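PDB 3T6C: D-galactonate dehydratase family member RspA from Pantoea ananatis, which dehydrates D-gluconate to 2-dehydro-3-deoxy-D-gluconate at a low rate in vitro, using one magnesium ion per subunit. Local coordinates for residues K224-P227 with R228-D231; D231-R234 with N235-F239. All blocks are in the same frame, centred on the assembly; numbering follows the deposited sequence.

Contact 1. Residues K224-P227 with R228-D231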
ATOM      1  N   LYS A 224      -1.219 -33.912   6.333  1.00 14.01           N
ATOM      2  CA  LYS A 224      -0.925 -34.296   7.736  1.00 17.29           C
ATOM      3  C   LYS A 224       0.263 -35.257   7.814  1.00 20.99           C
ATOM      4  O   LYS A 224       0.992 -35.260   8.814  1.00 25.25           O
ATOM      5  CB  LYS A 224      -2.186 -34.867   8.407  1.00 17.06           C
ATOM      6  CG  LYS A 224      -3.323 -33.861   8.527  1.00 20.85           C
ATOM      7  CD  LYS A 224      -4.586 -34.540   9.078  1.00 33.92           C
ATOM      8  CE  LYS A 224      -5.730 -33.560   9.325  1.00 34.41           C
ATOM      9  NZ  LYS A 224      -6.577 -33.368   8.126  1.00 32.56           N
ATOM     10  N   SER A 225       0.503 -36.047   6.783  1.00 13.81           N
ATOM     11  CA  SER A 225       1.553 -37.042   6.846  1.00 17.22           C
ATOM     12  C   SER A 225       2.924 -36.390   6.831  1.00 17.31           C
ATOM     13  O   SER A 225       3.914 -36.989   7.302  1.00 21.44           O
ATOM     14  CB  SER A 225       1.430 -38.049   5.684  1.00 18.58           C
ATOM     15  OG  SER A 225       1.958 -37.551   4.442  1.00 19.40           O
ATOM     16  N   ILE A 226       2.993 -35.192   6.255  1.00 13.54           N
ATOM     17  CA  ILE A 226       4.307 -34.643   5.906  1.00 14.39           C
ATOM     18  C   ILE A 226       5.176 -34.184   7.119  1.00 13.71           C
ATOM     19  O   ILE A 226       6.359 -34.535   7.203  1.00 11.95           O
ATOM     20  CB  ILE A 226       4.186 -33.590   4.771  1.00 12.87           C
ATOM     21  CG1 ILE A 226       3.796 -34.244   3.437  1.00 13.92           C
ATOM     22  CG2 ILE A 226       5.555 -32.885   4.495  1.00 17.44           C
ATOM     23  CD1 ILE A 226       4.618 -35.528   3.029  1.00 17.67           C
ATOM     24  N   PRO A 227       4.618 -33.381   8.040  1.00 12.63           N
ATOM     25  CA  PRO A 227       5.465 -33.022   9.189  1.00 12.73           C
ATOM     26  C   PRO A 227       5.905 -34.276   9.973  1.00 13.03           C
ATOM     27  O   PRO A 227       7.029 -34.276  10.483  1.00 14.72           O
ATOM     28  CB  PRO A 227       4.548 -32.109  10.034  1.00 12.77           C
ATOM     29  CG  PRO A 227       3.652 -31.460   8.960  1.00 15.39           C
ATOM     30  CD  PRO A 227       3.360 -32.617   8.007  1.00 14.97           C
ATOM     31  N   ARG A 228       5.077 -35.312  10.091  1.00 13.53           N
ATOM     32  CA  ARG A 228       5.487 -36.547  10.753  1.00 14.53           C
ATOM     33  C   ARG A 228       6.663 -37.207  10.027  1.00 12.35           C
ATOM     34  O   ARG A 228       7.627 -37.691  10.683  1.00 14.28           O
ATOM     35  CB  ARG A 228       4.296 -37.531  10.842  1.00 22.92           C
ATOM     36  CG  ARG A 228       3.081 -36.972  11.604  1.00 28.09           C
ATOM     37  CD  ARG A 228       1.894 -37.977  11.820  1.00 47.76           C
ATOM     38  NE  ARG A 228       1.843 -39.029  10.804  1.00 56.73           N
ATOM     39  CZ  ARG A 228       0.823 -39.253   9.969  1.00 61.51           C
ATOM     40  NH1 ARG A 228      -0.284 -38.508  10.021  1.00 59.33           N
ATOM     41  NH2 ARG A 228       0.915 -40.236   9.071  1.00 63.17           N
ATOM     42  N   LEU A 229       6.600 -37.236   8.693  1.00 11.28           N
ATOM     43  CA  LEU A 229       7.715 -37.791   7.908  1.00 13.89           C
ATOM     44  C   LEU A 229       9.014 -37.072   8.235  1.00 12.24           C
ATOM     45  O   LEU A 229      10.048 -37.702   8.484  1.00 12.05           O
ATOM     46  CB  LEU A 229       7.410 -37.714   6.392  1.00 11.69           C
ATOM     47  CG  LEU A 229       8.576 -38.116   5.480  1.00 13.82           C
ATOM     48  CD1 LEU A 229       8.976 -39.625   5.580  1.00 11.41           C
ATOM     49  CD2 LEU A 229       8.175 -37.734   4.076  1.00 13.17           C
ATOM     50  N   PHE A 230       8.996 -35.741   8.223  1.00 10.31           N
ATOM     51  CA  PHE A 230      10.211 -34.987   8.472  1.00  9.60           C
ATOM     52  C   PHE A 230      10.706 -35.034   9.894  1.00 14.48           C
ATOM     53  O   PHE A 230      11.923 -35.033  10.116  1.00 12.20           O
ATOM     54  CB  PHE A 230      10.180 -33.577   7.847  1.00  9.57           C
ATOM     55  CG  PHE A 230      10.299 -33.639   6.354  1.00  9.57           C
ATOM     56  CD1 PHE A 230      11.546 -33.691   5.777  1.00 12.55           C
ATOM     57  CD2 PHE A 230       9.172 -33.760   5.547  1.00 11.44           C
ATOM     58  CE1 PHE A 230      11.689 -33.869   4.422  1.00 12.52           C
ATOM     59  CE2 PHE A 230       9.301 -33.911   4.169  1.00 12.75           C
ATOM     60  CZ  PHE A 230      10.575 -33.955   3.606  1.00 10.17           C
ATOM     61  N   ASP A 231       9.780 -35.173  10.844  1.00 11.22           N
ATOM     62  CA  ASP A 231      10.220 -35.429  12.235  1.00 11.96           C
ATOM     63  C   ASP A 231      11.012 -36.739  12.308  1.00 12.00           C
ATOM     64  O   ASP A 231      12.093 -36.798  12.943  1.00 14.21           O
ATOM     65  CB  ASP A 231       8.982 -35.492  13.117  1.00 13.69           C
ATOM     66  CG  ASP A 231       9.309 -35.547  14.599  1.00 20.76           C
ATOM     67  OD1 ASP A 231       9.842 -34.574  15.146  1.00 30.92           O
ATOM     68  OD2 ASP A 231       9.025 -36.571  15.216  1.00 33.03           O
TER
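Leu229 N bonds to Ser225 O at 3.0 Å, Phe230 N to Ile226 O at 3.1 Å, and Asp231 N to Pro227 O at 2.9 Å. Pro227 has no N-H to give to the turn before it, and the helix is kinked there. Its own carbonyl still takes part in the regular pattern. The side chains of Ile226 and Phe230, one turn apart, run alongside each other in the same direction. Ile226 CG2 touches the ring at Phe230 CD2, 3.9 Å away. The same CD2 lies 3.4 Å from Ile226 O, which sits at the ring edge near its plane. Chi1 of -72° sets Phe230 CG beside the backbone N, opposite the carbonyl carbon, and this brings CD2 to Ile226 O. Ile226 CD1 makes a looser apolar contact with Leu229 CD2 at 4.3 Å. On another side of the helix, Arg228 folds back along the previous turn. A bend at chi3 (-26°) lays one face of its guanidinium over Ser225 CA, off centre, with Arg228 CZ 3.9 Å from that atom. Ser225 OG turns back to bond to Tyr222 O. The Lys224 side chain extends away from the helix, and its NZ forms a salt bridge with Glu242 of the second subunit. Ile226 and Phe230 pack on strand 242-246 through His245 and Leu243. Ile226 and Pro227 also meet helix 253-262, while Arg228 and Leu229 face helix 156-168.

Contact 2. Residues D231-R234 with N235-F239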
ATOM      1  N   ASP A 231       9.780 -35.173  10.844  1.00 11.22           N
ATOM      2  CA  ASP A 231      10.220 -35.429  12.235  1.00 11.96           C
ATOM      3  C   ASP A 231      11.012 -36.739  12.308  1.00 12.00           C
ATOM      4  O   ASP A 231      12.093 -36.798  12.943  1.00 14.21           O
ATOM      5  CB  ASP A 231       8.982 -35.492  13.117  1.00 13.69           C
ATOM      6  CG  ASP A 231       9.309 -35.547  14.599  1.00 20.76           C
ATOM      7  OD1 ASP A 231       9.842 -34.574  15.146  1.00 30.92           O
ATOM      8  OD2 ASP A 231       9.025 -36.571  15.216  1.00 33.03           O
ATOM      9  N   HIS A 232      10.516 -37.780  11.639  1.00 13.83           N
ATOM     10  CA  HIS A 232      11.172 -39.086  11.690  1.00 11.29           C
ATOM     11  C   HIS A 232      12.514 -38.975  11.008  1.00 12.44           C
ATOM     12  O   HIS A 232      13.520 -39.485  11.527  1.00 12.19           O
ATOM     13  CB  HIS A 232      10.317 -40.127  10.958  1.00 13.47           C
ATOM     14  CG  HIS A 232      11.016 -41.438  10.795  1.00 16.02           C
ATOM     15  ND1 HIS A 232      11.089 -42.351  11.822  1.00 18.37           N
ATOM     16  CD2 HIS A 232      11.679 -41.988   9.744  1.00 15.17           C
ATOM     17  CE1 HIS A 232      11.751 -43.424  11.412  1.00 21.86           C
ATOM     18  NE2 HIS A 232      12.131 -43.223  10.164  1.00 17.84           N
ATOM     19  N   LEU A 233      12.564 -38.320   9.852  1.00 12.24           N
ATOM     20  CA  LEU A 233      13.826 -38.226   9.111  1.00 12.67           C
ATOM     21  C   LEU A 233      14.870 -37.445   9.883  1.00 15.10           C
ATOM     22  O   LEU A 233      16.009 -37.828   9.901  1.00 13.82           O
ATOM     23  CB  LEU A 233      13.608 -37.606   7.725  1.00 12.29           C
ATOM     24  CG  LEU A 233      12.766 -38.466   6.768  1.00 11.99           C
ATOM     25  CD1 LEU A 233      12.485 -37.627   5.522  1.00  9.96           C
ATOM     26  CD2 LEU A 233      13.462 -39.803   6.392  1.00 13.48           C
ATOM     27  N   ARG A 234      14.481 -36.353  10.544  1.00 12.63           N
ATOM     28  CA  ARG A 234      15.450 -35.609  11.340  1.00 13.06           C
ATOM     29  C   ARG A 234      15.916 -36.425  12.541  1.00 12.88           C
ATOM     30  O   ARG A 234      17.089 -36.378  12.906  1.00 14.15           O
ATOM     31  CB  ARG A 234      14.879 -34.263  11.777  1.00 10.33           C
ATOM     32  CG  ARG A 234      14.757 -33.279  10.615  1.00 10.35           C
ATOM     33  CD  ARG A 234      16.178 -33.013  10.030  1.00 13.68           C
ATOM     34  NE  ARG A 234      16.191 -31.898   9.082  1.00 10.56           N
ATOM     35  CZ  ARG A 234      17.087 -31.695   8.127  1.00 12.94           C
ATOM     36  NH1 ARG A 234      18.135 -32.514   7.956  1.00  9.93           N
ATOM     37  NH2 ARG A 234      16.970 -30.623   7.367  1.00 11.84           N
ATOM     38  N   ASN A 235      15.003 -37.190  13.147  0.57 13.60           N
ATOM     39  CA  ASN A 235      15.347 -38.027  14.292  0.57 13.65           C
ATOM     40  C   ASN A 235      16.390 -39.071  13.914  0.57 16.87           C
ATOM     41  O   ASN A 235      17.310 -39.358  14.692  0.57 17.49           O
ATOM     42  CB  ASN A 235      14.086 -38.710  14.820  0.57 12.41           C
ATOM     43  CG  ASN A 235      14.350 -39.565  16.064  0.57 19.06           C
ATOM     44  OD1 ASN A 235      15.199 -39.228  16.892  0.57 27.25           O
ATOM     45  ND2 ASN A 235      13.618 -40.657  16.199  0.57 20.70           N
ATOM     46  N   LYS A 236      16.199 -39.679  12.750  1.00 13.69           N
ATOM     47  CA  LYS A 236      17.066 -40.770  12.282  1.00 16.07           C
ATOM     48  C   LYS A 236      18.334 -40.322  11.521  1.00 18.51           C
ATOM     49  O   LYS A 236      19.380 -41.002  11.598  1.00 20.41           O
ATOM     50  CB  LYS A 236      16.229 -41.756  11.445  1.00 14.11           C
ATOM     51  CG  LYS A 236      15.082 -42.487  12.194  1.00 17.74           C
ATOM     52  CD  LYS A 236      15.547 -43.120  13.481  1.00 26.45           C
ATOM     53  CE  LYS A 236      14.408 -43.831  14.186  1.00 27.36           C
ATOM     54  NZ  LYS A 236      14.942 -44.744  15.258  1.00 36.48           N
ATOM     55  N   LEU A 237      18.199 -39.304  10.664  1.00 13.73           N
ATOM     56  CA  LEU A 237      19.298 -38.844   9.812  1.00 12.71           C
ATOM     57  C   LEU A 237      20.067 -37.631  10.297  1.00 13.49           C
ATOM     58  O   LEU A 237      21.213 -37.398   9.829  1.00 17.00           O
ATOM     59  CB  LEU A 237      18.770 -38.486   8.420  1.00 14.12           C
ATOM     60  CG  LEU A 237      17.952 -39.508   7.635  1.00 20.49           C
ATOM     61  CD1 LEU A 237      17.524 -38.934   6.284  1.00 18.33           C
ATOM     62  CD2 LEU A 237      18.715 -40.803   7.499  1.00 21.85           C
ATOM     63  N   GLY A 238      19.501 -36.889  11.250  1.00 13.69           N
ATOM     64  CA  GLY A 238      20.188 -35.694  11.723  1.00 14.60           C
ATOM     65  C   GLY A 238      19.954 -34.414  10.919  1.00 15.81           C
ATOM     66  O   GLY A 238      19.222 -34.430   9.928  1.00 13.32           O
ATOM     67  N   PHE A 239      20.560 -33.310  11.363  1.00 14.72           N
ATOM     68  CA  PHE A 239      20.376 -31.992  10.737  1.00 15.90           C
ATOM     69  C   PHE A 239      21.475 -31.543   9.799  1.00 20.94           C
ATOM     70  O   PHE A 239      21.392 -30.454   9.239  1.00 23.27           O
ATOM     71  CB  PHE A 239      20.122 -30.913  11.829  1.00 17.48           C
ATOM     72  CG  PHE A 239      18.720 -30.932  12.369  1.00 15.10           C
ATOM     73  CD1 PHE A 239      17.742 -30.090  11.820  1.00 16.38           C
ATOM     74  CD2 PHE A 239      18.346 -31.796  13.382  1.00 18.23           C
ATOM     75  CE1 PHE A 239      16.443 -30.108  12.288  1.00 16.20           C
ATOM     76  CE2 PHE A 239      17.026 -31.815  13.858  1.00 18.35           C
ATOM     77  CZ  PHE A 239      16.061 -30.949  13.271  1.00 17.02           C
TER
HETATM   78  O   HOH W   1      11.261 -41.339  14.486  1.00 28.49           O
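Arg234 and Phe239 meet where the helix ends, their side chains crossing at about a right angle. Arg234 CD sits over the middle of one face of the ring, 3.7 Å from its centroid, in a CH-pi contact. The guanidinium and ring planes are 21° apart. The bend of Arg234 at chi2 (-61°) takes the chain across this face. Beyond it, Arg234 NH1 bonds to Gly238 O at 3.0 Å, on a lone pair. Within the last turns of the helix, Lys236 CG lies over one face of the His232 ring, toward its rim, 3.8 Å from the centroid. In one of two Asn235 conformers, a water bridges His232 ND1 (2.9 Å) and Asn235 ND2 (3.0 Å), accepting from the amide; in the other the bridge is doubtful. Leu233 CD2 and Leu237 CD1 pack side by side at 4.2 Å. Gly238 N bonds to Arg234 O. The second shell fixes the polar ends. His232 NE2 bonds to Glu160 in helix 156-168. Arg234 NE and NH1 reach Tyr266 O and Val241 O, so the guanidinium ties several backbone carbonyls together. Gly238 is a glycine at the C' position, with positive phi (85°), which ends a barrel helix and leads toward strand 242-246.

Overall arrangement
Contact 1 and most of contact 2 lie in turn on helix 219-237, with centres about 11 Å apart. Contact 1 comes first, Asp231 belongs to both, and contact 2 runs off the helix end into the turn before strand 242-246. The helix lies on the outside of the enolase-type barrel, between helices 156-168 and 253-262. Contact 1 is the nearer to the catalytic centre: Phe230 is about 9 Å, side chain to side chain, from the magnesium ligand Asp246. Contact 2 lies farther out, away from the substrate and metal sites. Together they cover a helix-to-strand step of the barrel, whose strand 242-246 ends in that metal ligand.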